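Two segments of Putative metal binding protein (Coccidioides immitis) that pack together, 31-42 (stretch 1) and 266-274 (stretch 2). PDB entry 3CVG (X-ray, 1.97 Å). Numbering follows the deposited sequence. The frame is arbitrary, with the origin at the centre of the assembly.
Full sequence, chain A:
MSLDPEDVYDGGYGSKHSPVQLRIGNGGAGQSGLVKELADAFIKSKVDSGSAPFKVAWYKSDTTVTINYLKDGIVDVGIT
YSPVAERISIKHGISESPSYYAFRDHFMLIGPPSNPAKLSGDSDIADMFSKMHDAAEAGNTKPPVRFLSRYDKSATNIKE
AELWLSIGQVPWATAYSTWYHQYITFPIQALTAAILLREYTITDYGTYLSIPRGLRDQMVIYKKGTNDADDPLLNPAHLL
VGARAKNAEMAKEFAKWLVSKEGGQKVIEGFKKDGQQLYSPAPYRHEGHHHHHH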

# COMPACT_ATOMS: atom_id res chain seq x y z
N GLN A 31 -5.73 7.37 -3.68
CA GLN A 31 -4.94 8.47 -3.14
C GLN A 31 -3.76 8.81 -4.05
O GLN A 31 -3.24 9.92 -4.01
CB GLN A 31 -4.44 8.07 -1.75
CG GLN A 31 -3.70 9.15 -0.98
CD GLN A 31 -3.22 8.66 0.38
OE1 GLN A 31 -2.81 9.45 1.23
NE2 GLN A 31 -3.27 7.34 0.59
N SER A 32 -3.36 7.85 -4.88
CA SER A 32 -2.24 8.03 -5.79
C SER A 32 -2.70 8.50 -7.16
O SER A 32 -1.88 8.91 -7.98
CB SER A 32 -1.48 6.71 -5.94
OG SER A 32 -2.31 5.74 -6.55
N GLY A 33 -4.00 8.41 -7.41
CA GLY A 33 -4.55 8.82 -8.69
C GLY A 33 -4.84 7.67 -9.65
O GLY A 33 -5.48 7.88 -10.69
N LEU A 34 -4.40 6.46 -9.31
CA LEU A 34 -4.63 5.32 -10.20
C LEU A 34 -6.11 4.99 -10.40
O LEU A 34 -6.52 4.68 -11.52
CB LEU A 34 -3.92 4.06 -9.68
CG LEU A 34 -4.07 2.83 -10.59
CD1 LEU A 34 -3.24 3.04 -11.84
CD2 LEU A 34 -3.63 1.57 -9.87
N VAL A 35 -6.90 5.05 -9.33
CA VAL A 35 -8.32 4.74 -9.45
C VAL A 35 -9.01 5.65 -10.46
O VAL A 35 -9.98 5.25 -11.10
CB VAL A 35 -9.04 4.84 -8.08
CG1 VAL A 35 -10.54 4.67 -8.26
CG2 VAL A 35 -8.51 3.76 -7.15
N LYS A 36 -8.50 6.87 -10.62
CA LYS A 36 -9.06 7.82 -11.57
C LYS A 36 -8.78 7.32 -12.99
O LYS A 36 -9.70 7.20 -13.81
CB LYS A 36 -8.43 9.20 -11.40
CG LYS A 36 -8.97 10.25 -12.37
CD LYS A 36 -8.55 11.66 -11.98
CE LYS A 36 -9.20 12.70 -12.88
NZ LYS A 36 -8.82 14.09 -12.49
N GLU A 37 -7.51 7.04 -13.27
CA GLU A 37 -7.09 6.55 -14.58
C GLU A 37 -7.84 5.27 -14.93
O GLU A 37 -8.36 5.13 -16.04
CB GLU A 37 -5.59 6.27 -14.59
CG GLU A 37 -4.71 7.42 -15.05
CD GLU A 37 -5.04 7.87 -16.46
OE1 GLU A 37 -6.05 8.58 -16.63
OE2 GLU A 37 -4.29 7.50 -17.39
N LEU A 38 -7.88 4.34 -13.99
CA LEU A 38 -8.58 3.07 -14.18
C LEU A 38 -10.05 3.29 -14.53
O LEU A 38 -10.53 2.80 -15.55
CB LEU A 38 -8.46 2.21 -12.92
CG LEU A 38 -7.38 1.12 -12.88
CD1 LEU A 38 -6.10 1.60 -13.53
CD2 LEU A 38 -7.15 0.72 -11.43
N ALA A 39 -10.75 4.02 -13.67
CA ALA A 39 -12.17 4.29 -13.87
C ALA A 39 -12.46 4.98 -15.20
O ALA A 39 -13.40 4.62 -15.91
CB ALA A 39 -12.71 5.12 -12.71
N ASP A 40 -11.66 5.99 -15.54
CA ASP A 40 -11.85 6.71 -16.79
C ASP A 40 -11.59 5.80 -17.98
O ASP A 40 -12.17 5.98 -19.05
CB ASP A 40 -10.93 7.94 -16.87
CG ASP A 40 -11.39 9.07 -15.96
OD1 ASP A 40 -12.56 9.05 -15.53
OD2 ASP A 40 -10.57 9.98 -15.68
N ALA A 41 -10.70 4.83 -17.80
CA ALA A 41 -10.36 3.89 -18.87
C ALA A 41 -11.44 2.81 -19.03
O ALA A 41 -11.68 2.34 -20.14
CB ALA A 41 -9.01 3.25 -18.59
N PHE A 42 -12.06 2.43 -17.92
CA PHE A 42 -13.12 1.42 -17.97
C PHE A 42 -14.37 2.04 -18.57
O PHE A 42 -14.96 1.49 -19.50
CB PHE A 42 -13.43 0.89 -16.57
CG PHE A 42 -14.55 -0.12 -16.53
CD1 PHE A 42 -14.42 -1.34 -17.19
CD2 PHE A 42 -15.72 0.15 -15.83
CE1 PHE A 42 -15.44 -2.28 -17.15
CE2 PHE A 42 -16.75 -0.79 -15.79
CZ PHE A 42 -16.61 -2.01 -16.45
N LYS A 266 -2.72 -2.45 -18.92
CA LYS A 266 -2.07 -1.48 -19.80
C LYS A 266 -2.04 -0.11 -19.13
O LYS A 266 -1.04 0.60 -19.21
CB LYS A 266 -2.82 -1.39 -21.13
CG LYS A 266 -2.21 -0.40 -22.11
CD LYS A 266 -2.88 -0.48 -23.48
CE LYS A 266 -2.19 0.45 -24.47
NZ LYS A 266 -2.66 0.23 -25.87
N VAL A 267 -3.13 0.25 -18.46
CA VAL A 267 -3.24 1.54 -17.77
C VAL A 267 -2.29 1.61 -16.58
O VAL A 267 -1.72 2.66 -16.29
CB VAL A 267 -4.67 1.80 -17.27
CG1 VAL A 267 -4.73 3.10 -16.49
CG2 VAL A 267 -5.64 1.84 -18.45
N ILE A 268 -2.12 0.48 -15.89
CA ILE A 268 -1.23 0.42 -14.74
C ILE A 268 0.22 0.52 -15.19
O ILE A 268 1.02 1.26 -14.62
CB ILE A 268 -1.41 -0.91 -13.96
CG1 ILE A 268 -2.78 -0.93 -13.30
CG2 ILE A 268 -0.29 -1.07 -12.93
CD1 ILE A 268 -3.15 -2.28 -12.73
N GLU A 269 0.56 -0.25 -16.23
CA GLU A 269 1.91 -0.25 -16.76
C GLU A 269 2.35 1.15 -17.20
O GLU A 269 3.53 1.46 -17.23
CB GLU A 269 1.99 -1.24 -17.93
CG GLU A 269 3.40 -1.61 -18.36
CD GLU A 269 3.47 -3.03 -18.90
OE1 GLU A 269 2.74 -3.34 -19.86
OE2 GLU A 269 4.25 -3.84 -18.35
N GLY A 270 1.38 2.00 -17.52
CA GLY A 270 1.70 3.34 -17.97
C GLY A 270 1.41 4.45 -16.97
O GLY A 270 1.64 5.62 -17.27
N PHE A 271 0.91 4.10 -15.79
CA PHE A 271 0.59 5.11 -14.78
C PHE A 271 1.87 5.58 -14.10
O PHE A 271 2.56 4.80 -13.44
CB PHE A 271 -0.37 4.54 -13.73
CG PHE A 271 -0.85 5.56 -12.75
CD1 PHE A 271 -1.44 6.74 -13.19
CD2 PHE A 271 -0.71 5.35 -11.38
CE1 PHE A 271 -1.89 7.69 -12.28
CE2 PHE A 271 -1.16 6.30 -10.47
CZ PHE A 271 -1.75 7.47 -10.92
N LYS A 272 2.16 6.86 -14.25
CA LYS A 272 3.39 7.41 -13.70
C LYS A 272 3.24 8.50 -12.65
O LYS A 272 2.20 9.14 -12.52
CB LYS A 272 4.25 7.95 -14.83
CG LYS A 272 4.74 6.90 -15.80
CD LYS A 272 5.78 7.51 -16.72
CE LYS A 272 6.68 6.46 -17.33
NZ LYS A 272 7.85 7.09 -18.00
N LYS A 273 4.33 8.71 -11.91
CA LYS A 273 4.40 9.75 -10.89
C LYS A 273 5.86 10.18 -10.82
O LYS A 273 6.76 9.36 -10.63
CB LYS A 273 3.92 9.25 -9.53
CG LYS A 273 2.77 10.09 -8.99
CD LYS A 273 2.38 9.70 -7.58
CE LYS A 273 0.93 10.07 -7.30
NZ LYS A 273 0.64 11.51 -7.55
N ASP A 274 6.08 11.48 -10.98
CA ASP A 274 7.42 12.05 -10.98
C ASP A 274 8.24 11.37 -12.08
O ASP A 274 9.43 11.13 -11.92
CB ASP A 274 8.12 11.86 -9.64
CG ASP A 274 9.27 12.84 -9.46
OD1 ASP A 274 10.18 12.58 -8.64
OD2 ASP A 274 9.24 13.88 -10.14

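What does Phe271 do at the start of the helix in the first stretch? More of its surface is covered by the other stretch than that of any other residue here, and it points its CA-to-CB bond toward that helix, laying its ring against the first residues. Leu34 CA sits over one face of the ring, 3.9 Å from its centroid, a CH-pi contact, while Leu34 CD1 reaches Phe271 CD2 at 3.5 Å. Ser32 O lies near the ring plane, at the edge, 3.3 Å from Phe271 CZ.

Why is a glycine found beside that ring? Gly33 ends one helix in a Schellman motif and stands at the N-cap of the next, with a positive phi of 100°. A CB there would be jammed against the preceding carbonyl oxygen and would also lie tight, 3.4 Å, against Phe271 CZ. Without one, the backbone comes close, and Gly33 C is 3.3 Å from Phe271 CZ.

How does Val267 hold the other end? Its two methyls span successive turns of the opposing helix: Val267 CG1 meets Leu38 CD1 at 3.6 Å and Glu37 CB at 3.8 Å, and Val267 CG2 meets Ala41 CB at 3.7 Å. The small Ala41 suits this close approach, and Glu37 contributes aliphatic carbon while remaining exposed.

What joins the two centres? Leu34 does much of it, its buried side chain touching Phe271 and also Ile268, with Leu34 CD1 to Ile268 CG1 at 4.3 Å. Leu38 CD1 approaches the same Ile268 CG1 at 4.2 Å, so Leu34, Leu38 and Ile268, all buried, form an apolar cluster beside the ring and the valine. No hydrogen bond crosses the contact, which buries 442 Å² summed over both sides; apolar side chains and the CH-pi contact account for much of it, and Ser32 O lies against Phe271 CZ and, at 3.1 Å, against Lys273 CE.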